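Local atomic coordinates of 2-(hydroxymethyl)glutarate dehydrogenase (Eubacterium barkeri, PDB entry 3CKY), a protein that catalyses the NAD-dependent interconversion of 2-formylglutarate and (S)-2-hydroxymethylglutarate, a step in the bacterial fermentation of nicotinate. Residues S103-M108 and I117-A122; G83-C88 and A109-E114; G72-V77 and D96-S101. All blocks are in the same frame, centred on the assembly; numbering follows the deposited sequence.

In the fold
Three contacts bind consecutive elements of the NAD-binding domain. From the N terminus, helix 71-79 comes first, and interaction 3 closes a loop by bringing the turn after strand 93-96 back against it. Interaction 2 starts within that loop, at 83-88, and ends beyond it on the last turns of helix 102-114, so the two cross. Interaction 1 is in series with interaction 3 but crosses interaction 2, pairing the front of the same helix with strand 118-125. Tyr119 packs on both longer helices and its hydroxyl bonds to Asp96. Helix 71-79 is thereby tied to the end of strand 93-96 and the loop after it, helix 102-114 to strand 118-125, and helix 84-87 to helix 102-114.

Interaction 1. Residues S103-M108 and I117-A122; sequences SSTLKM and IDYVDA
Thr105 and Met108 of helix 102-114 lie on Tyr119 and Asp121 of strand 118-125 in a buried helix-on-sheet contact within the NAD-binding domain. The helix runs almost antiparallel to the strand, at 172°, with 8.4 Å between the axes of the two segments. Contact is made through alternate strand residues and one helical turn, and no hydrogen bond crosses it. Met108 supplies the contact over the ring: its CG sits above one face of Tyr119, 3.9 Å from the ring centroid and offset toward the rim, a CH-pi contact. Beyond CG the chain bends at chi2 (84°), carrying the sulfur away from the ring toward helix 71-79. Thr105 meets the same ring at its edge, where CG2 is 4.1 Å from Tyr119 CD2. Because that methyl stands anti to the backbone N of Thr105, it also reaches Asp121, with CG2 at 3.7 Å from Asp121 CB. Other partners satisfy the polar ends: Thr105 OG1 bonds to Asp171, and the Asp121 carboxylate takes the backbone N-H groups of Gly168 and Asp171. A methyl at the edge and a methylene over the face thus pack against the ring from two directions, while the hydroxyl's bond to Asp96 anchors its far end. A helix running antiparallel to the next strand is the middle element of a beta-alpha-beta crossover, the repeating unit of Rossmann folds, completed here by strand 93-96.

Interaction 2. Residues G83-C88 and A109-E114; sequences GVLSAC and AKVAAE
Leu85 of the short, weakly bonded helix 84-87 reaches across to Val111 and Ala112 near the end of helix 102-114, and this one leucine carries the contact from its side. Just 98 Å² is buried in all. Packing is tight at one point, where Leu85 CD2 lies 3.5 Å from Val111 CG2. The two side chains cross at about a right angle, so branch meets branch and neither lies along the other. On Val111 the touching methyl occupies the place between backbone N and carbonyl carbon. This close touch lies toward the solvent margin, for Val111 is only partly covered, whereas Leu85 and Ala112 are buried. The side toward Ala112 is looser: Leu85 CD1 stays 4.4 Å from Ala112 CB. The leucine torsions (chi1 -96°, chi2 15°) are far from staggered values, which suggests some strain or a less certain placement of its end. In the Rossmann topology these helices belong to successive crossovers, one leading into strand 93-96 and the next into strand 118-125, and they share a face of the sheet. Inward, Ala112 rests on Tyr119 and Leu85 on Met78, extending the apolar layer. Outward, the character changes: Lys110, Ala113 and Glu114 are exposed on helix 102-114, as is Ser86 on the short helix. Ser86 turns back to its own segment, its OG giving a 2.9 Å hydrogen bond to Gly83 O, with the donor tilted 30° from the carbonyl plane.

Interaction 3. Residues G72-V77 and D96-S101; sequences GIVETV and DMSSVS
The loop after strand 93-96, which carries Ser99, a probable NAD-binding residue, is backed by Val74 of helix 71-79. Val74 faces the Asx turn of Asp96 to Ser98 and, just beyond it, Val100, and its two methyls divide the work. CG1, anti to the backbone N (chi1 171°), approaches the carboxylate, 3.6 Å from Asp96 OD2; CG2 is 3.7 Å from Ser98 OG and, more loosely, 4.3 Å from Val100 CG1. Apolar methyls can press on this polar corner because its polar atoms have their own partners. Asp96 OD1 is gripped by two bonds from Ser98: OG comes in along the syn lone pair at a short 2.5 Å, while the backbone N of Ser98 closes the Asx turn at 3.0 Å, meeting OD1 from above the carboxylate plane. Ser98 OG also bonds to the backbone N of Leu68, linking the turn to the loop between strand 63-66 and helix 71-79, OD2 being already engaged with Tyr119. With an alanine in place of Asp96, the hydroxyl and N-H of Ser98 would probably lose their shared acceptor, and the turn that leads to Ser99 would be less firmly fixed. Ser101 caps helix 102-114 through Ser104 N. Loops at the carboxyl ends of the parallel strands line the dinucleotide cleft of Rossmann-fold dehydrogenases, consistent with Ser99 contacting NAD.

Interaction 1. Residues S103-M108 and I117-A122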
loop_
_atom_site.group_PDB
_atom_site.type_symbol
_atom_site.label_atom_id
_atom_site.label_comp_id
_atom_site.label_asym_id
_atom_site.label_seq_id
_atom_site.Cartn_x
_atom_site.Cartn_y
_atom_site.Cartn_z
ATOM N N SER A 103 -22.778 5.649 3.760
ATOM C CA SER A 103 -22.937 7.107 3.826
ATOM C C SER A 103 -23.851 7.618 2.717
ATOM O O SER A 103 -24.682 8.484 2.951
ATOM C CB SER A 103 -21.573 7.794 3.725
ATOM O OG SER A 103 -21.027 7.603 2.436
ATOM N N SER A 104 -23.675 7.083 1.507
ATOM C CA SER A 104 -24.573 7.350 0.378
ATOM C C SER A 104 -26.034 7.171 0.774
ATOM O O SER A 104 -26.879 8.038 0.511
ATOM C CB SER A 104 -24.238 6.419 -0.804
ATOM O OG SER A 104 -25.372 6.188 -1.645
ATOM N N THR A 105 -26.320 6.034 1.409
ATOM C CA THR A 105 -27.673 5.706 1.836
ATOM C C THR A 105 -28.143 6.586 3.008
ATOM O O THR A 105 -29.316 6.972 3.051
ATOM C CB THR A 105 -27.786 4.212 2.195
ATOM O OG1 THR A 105 -27.576 3.427 1.012
ATOM C CG2 THR A 105 -29.154 3.872 2.770
ATOM N N LEU A 106 -27.249 6.886 3.949
ATOM C CA LEU A 106 -27.598 7.749 5.078
ATOM C C LEU A 106 -28.005 9.153 4.616
ATOM O O LEU A 106 -28.989 9.707 5.113
ATOM C CB LEU A 106 -26.447 7.865 6.090
ATOM C CG LEU A 106 -26.307 6.861 7.241
ATOM C CD1 LEU A 106 -27.642 6.230 7.604
ATOM C CD2 LEU A 106 -25.272 5.797 6.940
ATOM N N LYS A 107 -27.239 9.721 3.685
ATOM C CA LYS A 107 -27.567 11.028 3.094
ATOM C C LYS A 107 -28.981 11.004 2.532
ATOM O O LYS A 107 -29.804 11.869 2.844
ATOM C CB LYS A 107 -26.587 11.407 1.970
ATOM C CG LYS A 107 -25.411 12.258 2.411
ATOM C CD LYS A 107 -24.616 12.835 1.221
ATOM C CE LYS A 107 -23.310 12.068 0.923
ATOM N NZ LYS A 107 -23.503 10.845 0.078
ATOM N N MET A 108 -29.253 9.991 1.714
ATOM C CA MET A 108 -30.527 9.877 1.023
ATOM C C MET A 108 -31.673 9.658 1.997
ATOM O O MET A 108 -32.748 10.216 1.821
ATOM C CB MET A 108 -30.478 8.753 -0.018
ATOM C CG MET A 108 -31.382 9.005 -1.216
ATOM S SD MET A 108 -30.661 10.040 -2.519
ATOM C CE MET A 108 -29.655 11.225 -1.625
ATOM N N ILE A 117 -40.667 9.988 4.047
ATOM C CA ILE A 117 -40.399 8.776 3.280
ATOM C C ILE A 117 -39.323 7.953 3.985
ATOM O O ILE A 117 -38.290 8.489 4.391
ATOM C CB ILE A 117 -39.915 9.109 1.850
ATOM C CG1 ILE A 117 -40.965 9.945 1.107
ATOM C CG2 ILE A 117 -39.591 7.822 1.077
ATOM C CD1 ILE A 117 -40.418 10.666 -0.100
ATOM N N ASP A 118 -39.569 6.657 4.134
ATOM C CA ASP A 118 -38.576 5.757 4.718
ATOM C C ASP A 118 -37.650 5.239 3.623
ATOM O O ASP A 118 -38.113 4.783 2.581
ATOM C CB ASP A 118 -39.257 4.585 5.431
ATOM C CG ASP A 118 -40.025 5.019 6.657
ATOM O OD1 ASP A 118 -39.467 5.804 7.452
ATOM O OD2 ASP A 118 -41.183 4.573 6.834
ATOM N N TYR A 119 -36.345 5.330 3.860
ATOM C CA TYR A 119 -35.344 4.918 2.884
ATOM C C TYR A 119 -34.458 3.819 3.480
ATOM O O TYR A 119 -33.774 4.045 4.483
ATOM C CB TYR A 119 -34.486 6.117 2.471
ATOM C CG TYR A 119 -33.822 5.943 1.125
ATOM C CD1 TYR A 119 -34.372 6.515 -0.018
ATOM C CD2 TYR A 119 -32.650 5.192 0.989
ATOM C CE1 TYR A 119 -33.782 6.356 -1.262
ATOM C CE2 TYR A 119 -32.040 5.031 -0.261
ATOM C CZ TYR A 119 -32.617 5.614 -1.384
ATOM O OH TYR A 119 -32.039 5.479 -2.627
ATOM N N VAL A 120 -34.470 2.634 2.871
ATOM C CA VAL A 120 -33.760 1.487 3.443
ATOM C C VAL A 120 -32.803 0.866 2.439
ATOM O O VAL A 120 -33.137 0.674 1.267
ATOM C CB VAL A 120 -34.743 0.399 4.001
ATOM C CG1 VAL A 120 -36.025 1.037 4.517
ATOM C CG2 VAL A 120 -35.061 -0.655 2.956
ATOM N N ASP A 121 -31.593 0.579 2.902
ATOM C CA ASP A 121 -30.638 -0.172 2.099
ATOM C C ASP A 121 -30.946 -1.647 2.283
ATOM O O ASP A 121 -31.050 -2.124 3.411
ATOM C CB ASP A 121 -29.179 0.138 2.468
ATOM C CG ASP A 121 -28.887 -0.021 3.954
ATOM O OD1 ASP A 121 -29.618 0.594 4.757
ATOM O OD2 ASP A 121 -27.925 -0.730 4.311
ATOM N N ALA A 122 -31.123 -2.351 1.169
ATOM C CA ALA A 122 -31.406 -3.793 1.195
ATOM C C ALA A 122 -30.664 -4.505 0.060
ATOM O O ALA A 122 -31.273 -5.142 -0.796
ATOM C CB ALA A 122 -32.902 -4.048 1.100
#

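Interaction 2. Residues G83-C88 and A109-E114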
loop_
_atom_site.group_PDB
_atom_site.type_symbol
_atom_site.label_atom_id
_atom_site.label_comp_id
_atom_site.label_asym_id
_atom_site.label_seq_id
_atom_site.Cartn_x
_atom_site.Cartn_y
_atom_site.Cartn_z
ATOM N N GLY A 83 -37.510 14.346 -9.058
ATOM C CA GLY A 83 -37.040 13.055 -8.563
ATOM C C GLY A 83 -38.125 12.144 -8.027
ATOM O O GLY A 83 -39.286 12.542 -7.902
ATOM N N VAL A 84 -37.729 10.912 -7.713
ATOM C CA VAL A 84 -38.633 9.916 -7.137
ATOM C C VAL A 84 -39.171 10.372 -5.775
ATOM O O VAL A 84 -40.367 10.243 -5.504
ATOM C CB VAL A 84 -37.936 8.532 -7.027
ATOM C CG1 VAL A 84 -38.685 7.597 -6.077
ATOM C CG2 VAL A 84 -37.803 7.911 -8.409
ATOM N N LEU A 85 -38.290 10.925 -4.943
ATOM C CA LEU A 85 -38.659 11.396 -3.601
ATOM C C LEU A 85 -39.800 12.409 -3.615
ATOM O O LEU A 85 -40.731 12.306 -2.813
ATOM C CB LEU A 85 -37.435 11.986 -2.879
ATOM C CG LEU A 85 -36.631 11.089 -1.915
ATOM C CD1 LEU A 85 -36.939 9.614 -2.059
ATOM C CD2 LEU A 85 -35.132 11.342 -2.059
ATOM N N SER A 86 -39.738 13.377 -4.528
ATOM C CA SER A 86 -40.771 14.406 -4.620
ATOM C C SER A 86 -42.142 13.839 -5.018
ATOM O O SER A 86 -43.172 14.437 -4.704
ATOM C CB SER A 86 -40.355 15.508 -5.604
ATOM O OG SER A 86 -40.351 15.037 -6.943
ATOM N N ALA A 87 -42.149 12.694 -5.702
ATOM C CA ALA A 87 -43.387 12.078 -6.191
ATOM C C ALA A 87 -43.959 11.004 -5.258
ATOM O O ALA A 87 -45.047 10.493 -5.512
ATOM C CB ALA A 87 -43.163 11.489 -7.575
ATOM N N CYS A 88 -43.230 10.656 -4.198
ATOM C CA CYS A 88 -43.712 9.682 -3.217
ATOM C C CYS A 88 -44.669 10.326 -2.228
ATOM O O CYS A 88 -44.453 11.461 -1.797
ATOM C CB CYS A 88 -42.557 9.090 -2.416
ATOM S SG CYS A 88 -41.474 8.024 -3.333
ATOM N N ALA A 109 -31.428 8.869 3.036
ATOM C CA ALA A 109 -32.433 8.626 4.064
ATOM C C ALA A 109 -32.817 9.913 4.793
ATOM O O ALA A 109 -33.977 10.087 5.178
ATOM C CB ALA A 109 -31.954 7.575 5.056
ATOM N N LYS A 110 -31.851 10.808 4.980
ATOM C CA LYS A 110 -32.115 12.095 5.632
ATOM C C LYS A 110 -32.999 13.002 4.783
ATOM O O LYS A 110 -33.920 13.616 5.309
ATOM C CB LYS A 110 -30.812 12.818 5.986
ATOM C CG LYS A 110 -30.240 12.413 7.339
ATOM C CD LYS A 110 -30.811 13.264 8.465
ATOM C CE LYS A 110 -30.117 14.616 8.555
ATOM N NZ LYS A 110 -30.579 15.389 9.738
ATOM N N VAL A 111 -32.725 13.079 3.478
ATOM C CA VAL A 111 -33.573 13.860 2.576
ATOM C C VAL A 111 -34.964 13.222 2.469
ATOM O O VAL A 111 -35.976 13.928 2.426
ATOM C CB VAL A 111 -32.948 14.059 1.152
ATOM C CG1 VAL A 111 -31.529 14.600 1.250
ATOM C CG2 VAL A 111 -32.968 12.782 0.345
ATOM N N ALA A 112 -35.007 11.891 2.443
ATOM C CA ALA A 112 -36.268 11.159 2.401
ATOM C C ALA A 112 -37.098 11.403 3.667
ATOM O O ALA A 112 -38.299 11.671 3.584
ATOM C CB ALA A 112 -36.003 9.655 2.206
ATOM N N ALA A 113 -36.442 11.325 4.825
ATOM C CA ALA A 113 -37.102 11.475 6.128
ATOM C C ALA A 113 -37.848 12.799 6.294
ATOM O O ALA A 113 -38.929 12.828 6.889
ATOM C CB ALA A 113 -36.090 11.301 7.258
ATOM N N GLU A 114 -37.290 13.898 5.788
ATOM C CA GLU A 114 -37.982 15.193 5.884
ATOM C C GLU A 114 -39.270 15.236 5.042
ATOM O O GLU A 114 -40.149 16.061 5.291
ATOM C CB GLU A 114 -37.058 16.359 5.507
ATOM C CG GLU A 114 -36.410 16.228 4.134
ATOM C CD GLU A 114 -35.879 17.537 3.587
ATOM O OE1 GLU A 114 -36.530 18.593 3.783
ATOM O OE2 GLU A 114 -34.812 17.503 2.939
#

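Interaction 3. Residues G72-V77 and D96-S101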
loop_
_atom_site.group_PDB
_atom_site.type_symbol
_atom_site.label_atom_id
_atom_site.label_comp_id
_atom_site.label_asym_id
_atom_site.label_seq_id
_atom_site.Cartn_x
_atom_site.Cartn_y
_atom_site.Cartn_z
ATOM N N GLY A 72 -24.061 8.363 -7.367
ATOM C CA GLY A 72 -24.360 9.519 -8.191
ATOM C C GLY A 72 -25.683 9.383 -8.924
ATOM O O GLY A 72 -26.449 10.340 -9.011
ATOM N N ILE A 73 -25.948 8.187 -9.443
ATOM C CA ILE A 73 -27.185 7.917 -10.177
ATOM C C ILE A 73 -28.362 7.797 -9.213
ATOM O O ILE A 73 -29.468 8.217 -9.537
ATOM C CB ILE A 73 -27.056 6.658 -11.063
ATOM C CG1 ILE A 73 -26.010 6.903 -12.157
ATOM C CG2 ILE A 73 -28.398 6.294 -11.700
ATOM C CD1 ILE A 73 -25.682 5.690 -12.986
ATOM N N VAL A 74 -28.117 7.236 -8.029
ATOM C CA VAL A 74 -29.119 7.214 -6.961
ATOM C C VAL A 74 -29.600 8.643 -6.652
ATOM O O VAL A 74 -30.803 8.896 -6.649
ATOM C CB VAL A 74 -28.580 6.529 -5.681
ATOM C CG1 VAL A 74 -29.547 6.718 -4.514
ATOM C CG2 VAL A 74 -28.319 5.028 -5.944
ATOM N N GLU A 75 -28.670 9.571 -6.421
ATOM C CA GLU A 75 -29.032 10.961 -6.112
ATOM C C GLU A 75 -29.818 11.603 -7.248
ATOM O O GLU A 75 -30.803 12.314 -7.016
ATOM C CB GLU A 75 -27.802 11.821 -5.837
ATOM C CG GLU A 75 -27.131 11.555 -4.514
ATOM C CD GLU A 75 -26.093 12.609 -4.177
ATOM O OE1 GLU A 75 -24.875 12.306 -4.255
ATOM O OE2 GLU A 75 -26.497 13.744 -3.846
ATOM N N THR A 76 -29.377 11.346 -8.477
ATOM C CA THR A 76 -30.052 11.896 -9.637
ATOM C C THR A 76 -31.479 11.356 -9.723
ATOM O O THR A 76 -32.426 12.123 -9.877
ATOM C CB THR A 76 -29.300 11.585 -10.949
ATOM O OG1 THR A 76 -28.015 12.220 -10.933
ATOM C CG2 THR A 76 -30.097 12.089 -12.146
ATOM N N VAL A 77 -31.629 10.042 -9.612
ATOM C CA VAL A 77 -32.942 9.411 -9.698
ATOM C C VAL A 77 -33.855 9.836 -8.545
ATOM O O VAL A 77 -35.018 10.177 -8.759
ATOM C CB VAL A 77 -32.823 7.863 -9.732
ATOM C CG1 VAL A 77 -34.177 7.202 -9.510
ATOM C CG2 VAL A 77 -32.209 7.417 -11.054
ATOM N N ASP A 96 -33.573 0.423 -1.479
ATOM C CA ASP A 96 -32.444 0.623 -2.374
ATOM C C ASP A 96 -31.488 -0.568 -2.297
ATOM O O ASP A 96 -30.839 -0.797 -1.283
ATOM C CB ASP A 96 -31.714 1.918 -2.010
ATOM C CG ASP A 96 -30.761 2.390 -3.097
ATOM O OD1 ASP A 96 -30.515 1.656 -4.077
ATOM O OD2 ASP A 96 -30.253 3.518 -2.965
ATOM N N MET A 97 -31.414 -1.325 -3.382
ATOM C CA MET A 97 -30.567 -2.509 -3.443
ATOM C C MET A 97 -29.263 -2.202 -4.173
ATOM O O MET A 97 -28.479 -3.108 -4.459
ATOM C CB MET A 97 -31.311 -3.644 -4.146
ATOM C CG MET A 97 -32.632 -3.979 -3.503
ATOM S SD MET A 97 -33.512 -5.251 -4.407
ATOM C CE MET A 97 -34.218 -4.265 -5.752
ATOM N N SER A 98 -29.044 -0.918 -4.466
ATOM C CA SER A 98 -27.847 -0.465 -5.146
ATOM C C SER A 98 -26.589 -0.770 -4.358
ATOM O O SER A 98 -26.570 -0.717 -3.121
ATOM C CB SER A 98 -27.892 1.043 -5.398
ATOM O OG SER A 98 -29.055 1.416 -6.110
ATOM N N SER A 99 -25.532 -1.066 -5.096
ATOM C CA SER A 99 -24.240 -1.293 -4.503
ATOM C C SER A 99 -23.543 0.053 -4.203
ATOM O O SER A 99 -22.800 0.583 -5.025
ATOM C CB SER A 99 -23.409 -2.170 -5.419
ATOM O OG SER A 99 -22.166 -2.444 -4.819
ATOM N N VAL A 100 -23.774 0.567 -2.995
ATOM C CA VAL A 100 -23.290 1.878 -2.603
ATOM C C VAL A 100 -22.760 1.884 -1.164
ATOM O O VAL A 100 -22.969 0.947 -0.410
ATOM C CB VAL A 100 -24.404 2.954 -2.740
ATOM C CG1 VAL A 100 -24.842 3.109 -4.200
ATOM C CG2 VAL A 100 -25.590 2.630 -1.832
ATOM N N SER A 101 -22.042 2.944 -0.804
ATOM C CA SER A 101 -21.534 3.092 0.559
ATOM C C SER A 101 -22.681 3.384 1.527
ATOM O O SER A 101 -23.689 3.971 1.128
ATOM C CB SER A 101 -20.509 4.218 0.630
ATOM O OG SER A 101 -21.134 5.457 0.349
#